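Local coordinates for protein probable DNA endonuclease SmrA (Escherichia coli, PDB 3QD7) that binds DNA and has DNA endonuclease activity, this chain being the part of the protein that contains its Smr domain, at residues G13-I18 and A93-S98; D37-G42 and Y127-K132; L50-Q55 and K62-F67. One frame throughout, in Å; residues are numbered along the deposited sequence.

Contact 1 (G13-I18 and A93-S98)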
loop_
_atom_site.group_PDB
_atom_site.type_symbol
_atom_site.label_atom_id
_atom_site.label_comp_id
_atom_site.label_asym_id
_atom_site.label_seq_id
_atom_site.Cartn_x
_atom_site.Cartn_y
_atom_site.Cartn_z
ATOM N N GLY A 13 3.492 15.748 4.037
ATOM C CA GLY A 13 3.652 17.136 3.636
ATOM C C GLY A 13 3.683 17.243 2.138
ATOM O O GLY A 13 4.312 16.429 1.456
ATOM N N PHE A 14 3.000 18.262 1.630
ATOM C CA PHE A 14 2.809 18.428 0.185
ATOM C C PHE A 14 2.215 17.140 -0.395
ATOM O O PHE A 14 2.595 16.680 -1.487
ATOM C CB PHE A 14 4.111 18.861 -0.512
ATOM C CG PHE A 14 4.660 20.173 -0.001
ATOM C CD1 PHE A 14 4.349 21.367 -0.646
ATOM C CD2 PHE A 14 5.461 20.216 1.137
ATOM C CE1 PHE A 14 4.837 22.576 -0.168
ATOM C CE2 PHE A 14 5.953 21.425 1.621
ATOM C CZ PHE A 14 5.643 22.604 0.967
ATOM N N LEU A 15 1.281 16.567 0.372
ATOM C CA LEU A 15 0.498 15.439 -0.085
ATOM C C LEU A 15 -0.074 15.787 -1.444
ATOM O O LEU A 15 -0.682 16.846 -1.626
ATOM C CB LEU A 15 -0.634 15.070 0.884
ATOM C CG LEU A 15 -1.461 13.839 0.453
ATOM C CD1 LEU A 15 -0.566 12.642 0.157
ATOM C CD2 LEU A 15 -2.503 13.484 1.493
ATOM N N ASP A 16 0.204 14.904 -2.393
ATOM C CA ASP A 16 -0.396 14.908 -3.702
ATOM C C ASP A 16 -1.674 14.048 -3.627
ATOM O O ASP A 16 -1.614 12.818 -3.725
ATOM C CB ASP A 16 0.614 14.394 -4.761
ATOM C CG ASP A 16 1.752 13.508 -4.161
ATOM O OD1 ASP A 16 2.164 13.700 -2.979
ATOM O OD2 ASP A 16 2.269 12.620 -4.895
ATOM N N ILE A 17 -2.819 14.709 -3.429
ATOM C CA ILE A 17 -4.105 14.030 -3.239
ATOM C C ILE A 17 -4.536 13.385 -4.536
ATOM O O ILE A 17 -4.525 14.033 -5.585
ATOM C CB ILE A 17 -5.186 14.982 -2.696
ATOM C CG1 ILE A 17 -4.787 15.427 -1.286
ATOM C CG2 ILE A 17 -6.563 14.299 -2.649
ATOM C CD1 ILE A 17 -5.526 16.664 -0.784
ATOM N N ILE A 18 -4.890 12.102 -4.464
ATOM C CA ILE A 18 -5.325 11.381 -5.656
ATOM C C ILE A 18 -6.849 11.466 -5.831
ATOM O O ILE A 18 -7.617 11.117 -4.916
ATOM C CB ILE A 18 -4.820 9.914 -5.686
ATOM C CG1 ILE A 18 -3.302 9.873 -5.513
ATOM C CG2 ILE A 18 -5.214 9.198 -7.015
ATOM C CD1 ILE A 18 -2.833 8.549 -5.048
ATOM N N ALA A 93 -10.481 8.523 4.115
ATOM C CA ALA A 93 -10.098 7.334 3.348
ATOM C C ALA A 93 -9.240 7.671 2.121
ATOM O O ALA A 93 -8.247 6.990 1.848
ATOM C CB ALA A 93 -11.347 6.557 2.926
ATOM N N ASN A 94 -9.627 8.708 1.381
ATOM C CA ASN A 94 -8.827 9.141 0.235
ATOM C C ASN A 94 -7.491 9.803 0.619
ATOM O O ASN A 94 -6.509 9.706 -0.116
ATOM C CB ASN A 94 -9.619 10.087 -0.691
ATOM C CG ASN A 94 -8.960 10.206 -2.054
ATOM O OD1 ASN A 94 -8.554 11.296 -2.500
ATOM N ND2 ASN A 94 -8.806 9.068 -2.707
ATOM N N ILE A 95 -7.476 10.505 1.749
ATOM C CA ILE A 95 -6.230 11.069 2.271
ATOM C C ILE A 95 -5.276 9.931 2.656
ATOM O O ILE A 95 -4.099 9.935 2.274
ATOM C CB ILE A 95 -6.464 12.007 3.486
ATOM C CG1 ILE A 95 -7.284 13.256 3.102
ATOM C CG2 ILE A 95 -5.147 12.422 4.097
ATOM C CD1 ILE A 95 -6.789 13.998 1.875
ATOM N N VAL A 96 -5.793 8.967 3.416
ATOM C CA VAL A 96 -5.060 7.750 3.722
ATOM C C VAL A 96 -4.562 7.033 2.447
ATOM O O VAL A 96 -3.387 6.676 2.372
ATOM C CB VAL A 96 -5.866 6.771 4.610
ATOM C CG1 VAL A 96 -5.091 5.433 4.823
ATOM C CG2 VAL A 96 -6.148 7.405 5.968
ATOM N N ARG A 97 -5.462 6.827 1.480
ATOM C CA ARG A 97 -5.140 6.204 0.207
ATOM C C ARG A 97 -3.990 6.959 -0.477
ATOM O O ARG A 97 -3.077 6.347 -1.038
ATOM C CB ARG A 97 -6.381 6.187 -0.708
ATOM C CG ARG A 97 -6.209 5.305 -1.973
ATOM C CD ARG A 97 -7.456 5.272 -2.844
ATOM N NE ARG A 97 -7.710 6.562 -3.486
ATOM C CZ ARG A 97 -7.761 6.767 -4.798
ATOM N NH1 ARG A 97 -7.589 5.760 -5.667
ATOM N NH2 ARG A 97 -7.985 8.000 -5.241
ATOM N N SER A 98 -4.050 8.295 -0.435
ATOM C CA SER A 98 -3.034 9.131 -1.116
ATOM C C SER A 98 -1.666 9.030 -0.452
ATOM O O SER A 98 -0.650 8.956 -1.147
ATOM C CB SER A 98 -3.469 10.590 -1.241
ATOM O OG SER A 98 -4.565 10.701 -2.105
HETATM O O HOH W 1 0.088 10.795 -2.975
#

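Contact 2 (D37-G42 and Y127-K132)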
loop_
_atom_site.group_PDB
_atom_site.type_symbol
_atom_site.label_atom_id
_atom_site.label_comp_id
_atom_site.label_asym_id
_atom_site.label_seq_id
_atom_site.Cartn_x
_atom_site.Cartn_y
_atom_site.Cartn_z
ATOM N N ASP A 37 1.597 -10.203 -12.804
ATOM C CA ASP A 37 0.660 -11.301 -12.557
ATOM C C ASP A 37 0.666 -11.702 -11.094
ATOM O O ASP A 37 -0.320 -12.221 -10.575
ATOM C CB ASP A 37 0.994 -12.514 -13.431
ATOM C CG ASP A 37 -0.060 -12.773 -14.502
ATOM O OD1 ASP A 37 -0.633 -11.801 -15.047
ATOM O OD2 ASP A 37 -0.330 -13.960 -14.786
ATOM N N LYS A 38 1.797 -11.460 -10.439
ATOM C CA LYS A 38 1.923 -11.597 -8.990
ATOM C C LYS A 38 0.875 -10.764 -8.265
ATOM O O LYS A 38 0.395 -11.155 -7.200
ATOM C CB LYS A 38 3.341 -11.177 -8.564
ATOM C CG LYS A 38 3.811 -11.736 -7.248
ATOM C CD LYS A 38 5.301 -11.505 -7.063
ATOM C CE LYS A 38 5.587 -10.108 -6.580
ATOM N NZ LYS A 38 6.867 -10.000 -5.825
ATOM N N LEU A 39 0.513 -9.620 -8.844
ATOM C CA LEU A 39 -0.474 -8.726 -8.251
ATOM C C LEU A 39 -1.869 -9.287 -8.373
ATOM O O LEU A 39 -2.655 -9.203 -7.422
ATOM C CB LEU A 39 -0.448 -7.343 -8.906
ATOM C CG LEU A 39 0.708 -6.371 -8.653
ATOM C CD1 LEU A 39 0.542 -5.078 -9.453
ATOM C CD2 LEU A 39 0.808 -6.060 -7.189
ATOM N N ARG A 40 -2.169 -9.851 -9.547
ATOM C CA ARG A 40 -3.513 -10.310 -9.910
ATOM C C ARG A 40 -3.837 -11.661 -9.275
ATOM O O ARG A 40 -4.842 -11.806 -8.570
ATOM C CB ARG A 40 -3.613 -10.437 -11.442
ATOM C CG ARG A 40 -4.953 -10.008 -12.024
ATOM C CD ARG A 40 -5.241 -10.694 -13.367
ATOM N NE ARG A 40 -6.663 -10.563 -13.708
ATOM C CZ ARG A 40 -7.604 -11.466 -13.424
ATOM N NH1 ARG A 40 -7.296 -12.605 -12.800
ATOM N NH2 ARG A 40 -8.865 -11.229 -13.777
ATOM N N SER A 41 -2.951 -12.625 -9.533
ATOM C CA SER A 41 -3.113 -14.037 -9.194
ATOM C C SER A 41 -2.320 -14.415 -7.930
ATOM O O SER A 41 -2.059 -15.595 -7.667
ATOM C CB SER A 41 -2.674 -14.876 -10.418
ATOM O OG SER A 41 -2.283 -16.203 -10.070
ATOM N N GLY A 42 -1.937 -13.404 -7.148
ATOM C CA GLY A 42 -1.289 -13.627 -5.865
ATOM C C GLY A 42 -2.243 -14.179 -4.806
ATOM O O GLY A 42 -3.468 -14.119 -4.942
ATOM N N TYR A 127 -3.304 -4.044 -3.786
ATOM C CA TYR A 127 -2.338 -5.130 -3.860
ATOM C C TYR A 127 -0.995 -4.490 -3.967
ATOM O O TYR A 127 -0.850 -3.503 -4.690
ATOM C CB TYR A 127 -2.519 -5.909 -5.170
ATOM C CG TYR A 127 -3.793 -6.682 -5.265
ATOM C CD1 TYR A 127 -4.369 -7.223 -4.123
ATOM C CD2 TYR A 127 -4.418 -6.906 -6.497
ATOM C CE1 TYR A 127 -5.521 -7.950 -4.180
ATOM C CE2 TYR A 127 -5.588 -7.641 -6.563
ATOM C CZ TYR A 127 -6.124 -8.160 -5.389
ATOM O OH TYR A 127 -7.269 -8.894 -5.393
ATOM N N VAL A 128 0.002 -5.080 -3.327
ATOM C CA VAL A 128 1.349 -4.570 -3.404
ATOM C C VAL A 128 2.294 -5.741 -3.734
ATOM O O VAL A 128 2.237 -6.797 -3.085
ATOM C CB VAL A 128 1.773 -3.882 -2.053
ATOM C CG1 VAL A 128 3.167 -3.245 -2.149
ATOM C CG2 VAL A 128 0.727 -2.881 -1.577
ATOM N N ALA A 129 3.155 -5.552 -4.738
ATOM C CA ALA A 129 4.177 -6.552 -5.057
ATOM C C ALA A 129 5.471 -6.219 -4.316
ATOM O O ALA A 129 5.958 -5.092 -4.380
ATOM C CB ALA A 129 4.419 -6.652 -6.567
ATOM N N LEU A 130 6.009 -7.218 -3.629
ATOM C CA LEU A 130 7.209 -7.055 -2.823
ATOM C C LEU A 130 8.336 -7.922 -3.399
ATOM O O LEU A 130 8.110 -9.084 -3.743
ATOM C CB LEU A 130 6.913 -7.469 -1.370
ATOM C CG LEU A 130 6.505 -6.474 -0.271
ATOM C CD1 LEU A 130 5.831 -5.223 -0.706
ATOM C CD2 LEU A 130 5.661 -7.138 0.753
ATOM N N ARG A 131 9.530 -7.354 -3.515
ATOM C CA ARG A 131 10.744 -8.091 -3.948
ATOM C C ARG A 131 11.107 -9.135 -2.880
ATOM O O ARG A 131 11.094 -8.839 -1.686
ATOM C CB ARG A 131 11.889 -7.102 -4.145
ATOM C CG ARG A 131 13.168 -7.645 -4.728
ATOM C CD ARG A 131 14.334 -6.797 -4.188
ATOM N NE ARG A 131 14.633 -5.683 -5.073
ATOM C CZ ARG A 131 15.138 -4.506 -4.712
ATOM N NH1 ARG A 131 15.400 -4.208 -3.442
ATOM N NH2 ARG A 131 15.359 -3.601 -5.652
ATOM N N LYS A 132 11.383 -10.365 -3.304
ATOM C CA LYS A 132 11.702 -11.440 -2.370
ATOM C C LYS A 132 13.178 -11.377 -1.916
ATOM O O LYS A 132 14.099 -11.689 -2.684
ATOM C CB LYS A 132 11.378 -12.792 -3.011
ATOM C CG LYS A 132 11.725 -13.996 -2.152
ATOM C CD LYS A 132 10.622 -14.308 -1.170
ATOM C CE LYS A 132 10.915 -15.609 -0.466
ATOM N NZ LYS A 132 9.633 -16.315 -0.144
#

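Contact 3 (L50-Q55 and K62-F67)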
loop_
_atom_site.group_PDB
_atom_site.type_symbol
_atom_site.label_atom_id
_atom_site.label_comp_id
_atom_site.label_asym_id
_atom_site.label_seq_id
_atom_site.Cartn_x
_atom_site.Cartn_y
_atom_site.Cartn_z
ATOM N N LEU A 50 -3.151 -5.568 5.699
ATOM C CA LEU A 50 -3.024 -4.523 6.682
ATOM C C LEU A 50 -4.293 -3.674 6.674
ATOM O O LEU A 50 -4.611 -3.040 5.677
ATOM C CB LEU A 50 -1.789 -3.662 6.366
ATOM C CG LEU A 50 -1.573 -2.429 7.239
ATOM C CD1 LEU A 50 -1.166 -2.854 8.671
ATOM C CD2 LEU A 50 -0.539 -1.488 6.630
ATOM N N ASN A 51 -4.988 -3.638 7.803
ATOM C CA ASN A 51 -6.239 -2.908 7.945
ATOM C C ASN A 51 -6.095 -1.513 8.596
ATOM O O ASN A 51 -5.864 -1.389 9.810
ATOM C CB ASN A 51 -7.249 -3.820 8.682
ATOM C CG ASN A 51 -8.589 -3.154 8.945
ATOM O OD1 ASN A 51 -9.460 -3.748 9.576
ATOM N ND2 ASN A 51 -8.767 -1.951 8.476
ATOM N N LEU A 52 -6.254 -0.466 7.776
ATOM C CA LEU A 52 -6.026 0.935 8.172
ATOM C C LEU A 52 -7.317 1.714 8.399
ATOM O O LEU A 52 -7.293 2.949 8.586
ATOM C CB LEU A 52 -5.284 1.647 7.051
ATOM C CG LEU A 52 -3.768 1.805 7.064
ATOM C CD1 LEU A 52 -3.096 0.756 7.882
ATOM C CD2 LEU A 52 -3.212 1.892 5.639
ATOM N N LEU A 53 -8.445 1.010 8.339
ATOM C CA LEU A 53 -9.747 1.661 8.491
ATOM C C LEU A 53 -9.820 2.394 9.818
ATOM O O LEU A 53 -9.428 1.848 10.867
ATOM C CB LEU A 53 -10.898 0.664 8.356
ATOM C CG LEU A 53 -10.966 -0.040 7.011
ATOM C CD1 LEU A 53 -11.933 -1.207 7.128
ATOM C CD2 LEU A 53 -11.411 0.899 5.881
ATOM N N ARG A 54 -10.288 3.638 9.725
ATOM C CA ARG A 54 -10.491 4.578 10.842
ATOM C C ARG A 54 -9.261 4.826 11.725
ATOM O O ARG A 54 -9.365 5.123 12.928
ATOM C CB ARG A 54 -11.802 4.302 11.613
ATOM C CG ARG A 54 -11.883 3.037 12.438
ATOM C CD ARG A 54 -13.353 2.695 12.743
ATOM N NE ARG A 54 -14.088 2.317 11.531
ATOM C CZ ARG A 54 -14.368 1.062 11.172
ATOM N NH1 ARG A 54 -13.990 0.039 11.940
ATOM N NH2 ARG A 54 -15.031 0.828 10.039
ATOM N N GLN A 55 -8.090 4.726 11.094
ATOM C CA GLN A 55 -6.824 5.089 11.735
ATOM C C GLN A 55 -6.410 6.477 11.318
ATOM O O GLN A 55 -6.400 6.791 10.110
ATOM C CB GLN A 55 -5.708 4.102 11.387
ATOM C CG GLN A 55 -6.009 2.647 11.741
ATOM C CD GLN A 55 -5.926 2.352 13.234
ATOM O OE1 GLN A 55 -5.516 3.196 14.036
ATOM N NE2 GLN A 55 -6.318 1.135 13.610
ATOM N N LYS A 62 2.937 4.802 10.845
ATOM C CA LYS A 62 3.645 3.846 11.706
ATOM C C LYS A 62 3.301 2.383 11.362
ATOM O O LYS A 62 4.181 1.535 11.316
ATOM C CB LYS A 62 3.363 4.151 13.193
ATOM C CG LYS A 62 3.762 5.579 13.624
ATOM C CD LYS A 62 3.876 5.757 15.164
ATOM C CE LYS A 62 2.528 5.652 15.852
ATOM N NZ LYS A 62 2.496 6.423 17.125
ATOM N N MET A 63 2.026 2.103 11.106
ATOM C CA MET A 63 1.566 0.749 10.762
ATOM C C MET A 63 2.096 0.263 9.400
ATOM O O MET A 63 2.549 -0.859 9.263
ATOM C CB MET A 63 0.026 0.703 10.767
ATOM C CG MET A 63 -0.594 0.911 12.147
ATOM S SD MET A 63 -2.366 1.257 12.062
ATOM C CE MET A 63 -3.005 -0.408 11.907
ATOM N N VAL A 64 2.044 1.121 8.396
ATOM C CA VAL A 64 2.510 0.748 7.052
ATOM C C VAL A 64 4.013 0.427 7.095
ATOM O O VAL A 64 4.472 -0.577 6.554
ATOM C CB VAL A 64 2.169 1.900 6.015
ATOM C CG1 VAL A 64 2.884 1.705 4.673
ATOM C CG2 VAL A 64 0.637 2.020 5.832
ATOM N N PHE A 65 4.766 1.297 7.750
ATOM C CA PHE A 65 6.194 1.111 7.876
ATOM C C PHE A 65 6.487 -0.197 8.581
ATOM O O PHE A 65 7.226 -1.038 8.068
ATOM C CB PHE A 65 6.806 2.281 8.631
ATOM C CG PHE A 65 8.277 2.164 8.828
ATOM C CD1 PHE A 65 8.801 1.918 10.099
ATOM C CD2 PHE A 65 9.146 2.322 7.754
ATOM C CE1 PHE A 65 10.181 1.833 10.297
ATOM C CE2 PHE A 65 10.536 2.240 7.947
ATOM C CZ PHE A 65 11.042 1.985 9.218
ATOM N N SER A 66 5.880 -0.381 9.746
ATOM C CA SER A 66 6.082 -1.591 10.527
ATOM C C SER A 66 5.602 -2.856 9.784
ATOM O O SER A 66 6.259 -3.899 9.808
ATOM C CB SER A 66 5.351 -1.425 11.866
ATOM O OG SER A 66 5.618 -2.529 12.701
ATOM N N PHE A 67 4.447 -2.756 9.121
ATOM C CA PHE A 67 3.867 -3.895 8.391
ATOM C C PHE A 67 4.754 -4.295 7.211
ATOM O O PHE A 67 5.042 -5.472 7.001
ATOM C CB PHE A 67 2.451 -3.541 7.902
ATOM C CG PHE A 67 1.823 -4.593 7.018
ATOM C CD1 PHE A 67 1.320 -5.789 7.568
ATOM C CD2 PHE A 67 1.707 -4.375 5.633
ATOM C CE1 PHE A 67 0.709 -6.762 6.743
ATOM C CE2 PHE A 67 1.093 -5.340 4.811
ATOM C CZ PHE A 67 0.599 -6.537 5.367
#

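Contact 1 (G13-I18 and A93-S98)
S98 reaches out from its helix to hold the backbone of I18: the amide N of I18 points at S98 OG over 2.8 Å in an almost straight bond, with an N-H...O angle of 172°. The hydroxyl then donates in turn to N94 O, one helical turn back, at 3.0 Å. It sits there because OG lies beside its own backbone N and anti to the carbonyl carbon (chi1 -67°). N94 O also takes the S98 amide, and the two donors arrive from opposite faces of its carbonyl plane. At the carbonyl of I18, R97 NH2 makes a weak bond to I18 O, bent to 128°, while I18 CG2 packs 3.5 Å from the same R97 NH2. A water bridges the backbones, donating to D16 O and to S98 O at 2.7 Å each. This is how an extended peptide, with no helix or strand of its own, is docked on helix 92-105 of the Smr domain, an alpha/beta/alpha fold. Apolar branches close the contact beside the serine. L15 spreads its two methyls over one flank of the helix, CD1 lying 3.8 Å from S98 CB and CD2 meeting I95 CG2 at 3.9 Å. I17 and I95 cross obliquely and touch through their CD1 atoms, 4.0 Å apart. Further out, R97 is fixed chiefly by loop carbonyls beyond the docked peptide: NH1 donates to Q22 O and NH2 to P19 O. D16, turned from the helix segment at its CB, forms a salt bridge with R102 farther along that helix.

Contact 2 (D37-G42 and Y127-K132)
L39 and Y127 mark the closest approach of the two backbones, their CA atoms 6.0 Å apart, where the short helix 37-40 settles on strand 125-130. The strand alternates: Y127 and A129 aim their CB atoms at the helix, whereas V128 aims away. Backbone meets ring at the near end, where L39 O lies over one face of the Y127 ring, 3.0 Å from CD2. The polar need of that oxygen is met elsewhere, by the hydroxyl of Y44, whose ring also stacks with Y127; Y127 OH itself bonds to H120 ND1. The L39 side chain works through one branch. Its CD2 rests 3.4 Å from A129 N and 3.7 Å from A129 CB, with Y127 CB on its flank at 3.9 Å, so that a single methyl fills the notch between two strand residues. K38 runs alongside toward the C-terminal end of the strand. Its CE packs on A129 CB at 3.6 Å, and a bend at chi3 (81°) places that carbon before the ammonium group reaches L130 O. The bond, 2.6 Å from K38 NZ to L130 O, comes from above the carbonyl plane, 47° out of it. R77 O is a second acceptor for the same nitrogen, so two main-chain oxygens, one from the segment leading into a neighbouring strand, probably stabilise its positive charge. L130 leans on A71 and L72 of helix 57-73, across the sheet from helix 37-40. A strand covered by helices on both faces is the mark of the alpha/beta/alpha sandwich of this Smr protein.

Contact 3 (L50-Q55 and K62-F67)
F67 presents one ring face to L50, whose CB stands over the ring centre, 3.6 Å from the centroid and 8° off the normal, a CH-pi contact of nearly ideal aim. The two side chains run antiparallel as they pass; with CG anti to the backbone N (chi1 175°), L50 also brings CG close to the ring, and the two methyls beyond it reach F67 CB. The other flat group, the Q55 amide, meets sulphur: its CD lies 3.9 Å from M63 SD, the two side chains crossing at about a right angle. The methyl end of M63 is turned by a bend at chi3 (82°), which lets CE approach N51 O at 3.7 Å and L52 CD1 at 4.2 Å. V64 CG2 bears on both leucine ends, touching L50 CD2 at 3.8 Å and L52 CD2 at 3.9 Å. An alanine in place of F67 would remove the ring and probably leave a gap over L50 CB, with the CH-pi contact lost and the L50 side chain less restrained against turning. A type II turn from L52 to Q55, closed by Q55 N to L52 O, carries the chain from strand 49-51 toward helix 57-73. The contact thus joins the first strand of a beta-alpha-beta unit to the helix that packs back on it, before strand 78-82 follows; L52 also touches V100 of helix 92-105. Since no polar bond links the two segments, the fit between strand and helix rests on shape and on dispersion, with L50 and the M63 thioether giving the largest surfaces.

Overall arrangement
Contact 2 is the buried one, whereas contacts 1 and 3 are only partly buried, although contact 3 lies closest to the chain's centre. Contacts 2 and 3 reach the same mixed sheet from opposite sides of that centre, through strands 125-130 and 49-51; their nearest atoms are about 6 Å apart. Contact 1 involves no strand but meets contact 3 directly, V96 CG1 packing 4.1 Å from L52 CD2, which joins helix 92-105 to the turn after strand 49-51. Chemistry follows position: contact 1 combines apolar packing with a serine-backbone bond, a weak arginine bond and a bridging water, contact 2 mixes such packing with a lysine-carbonyl bond, and contact 3 is mostly apolar, without hydrogen bonds between its segments.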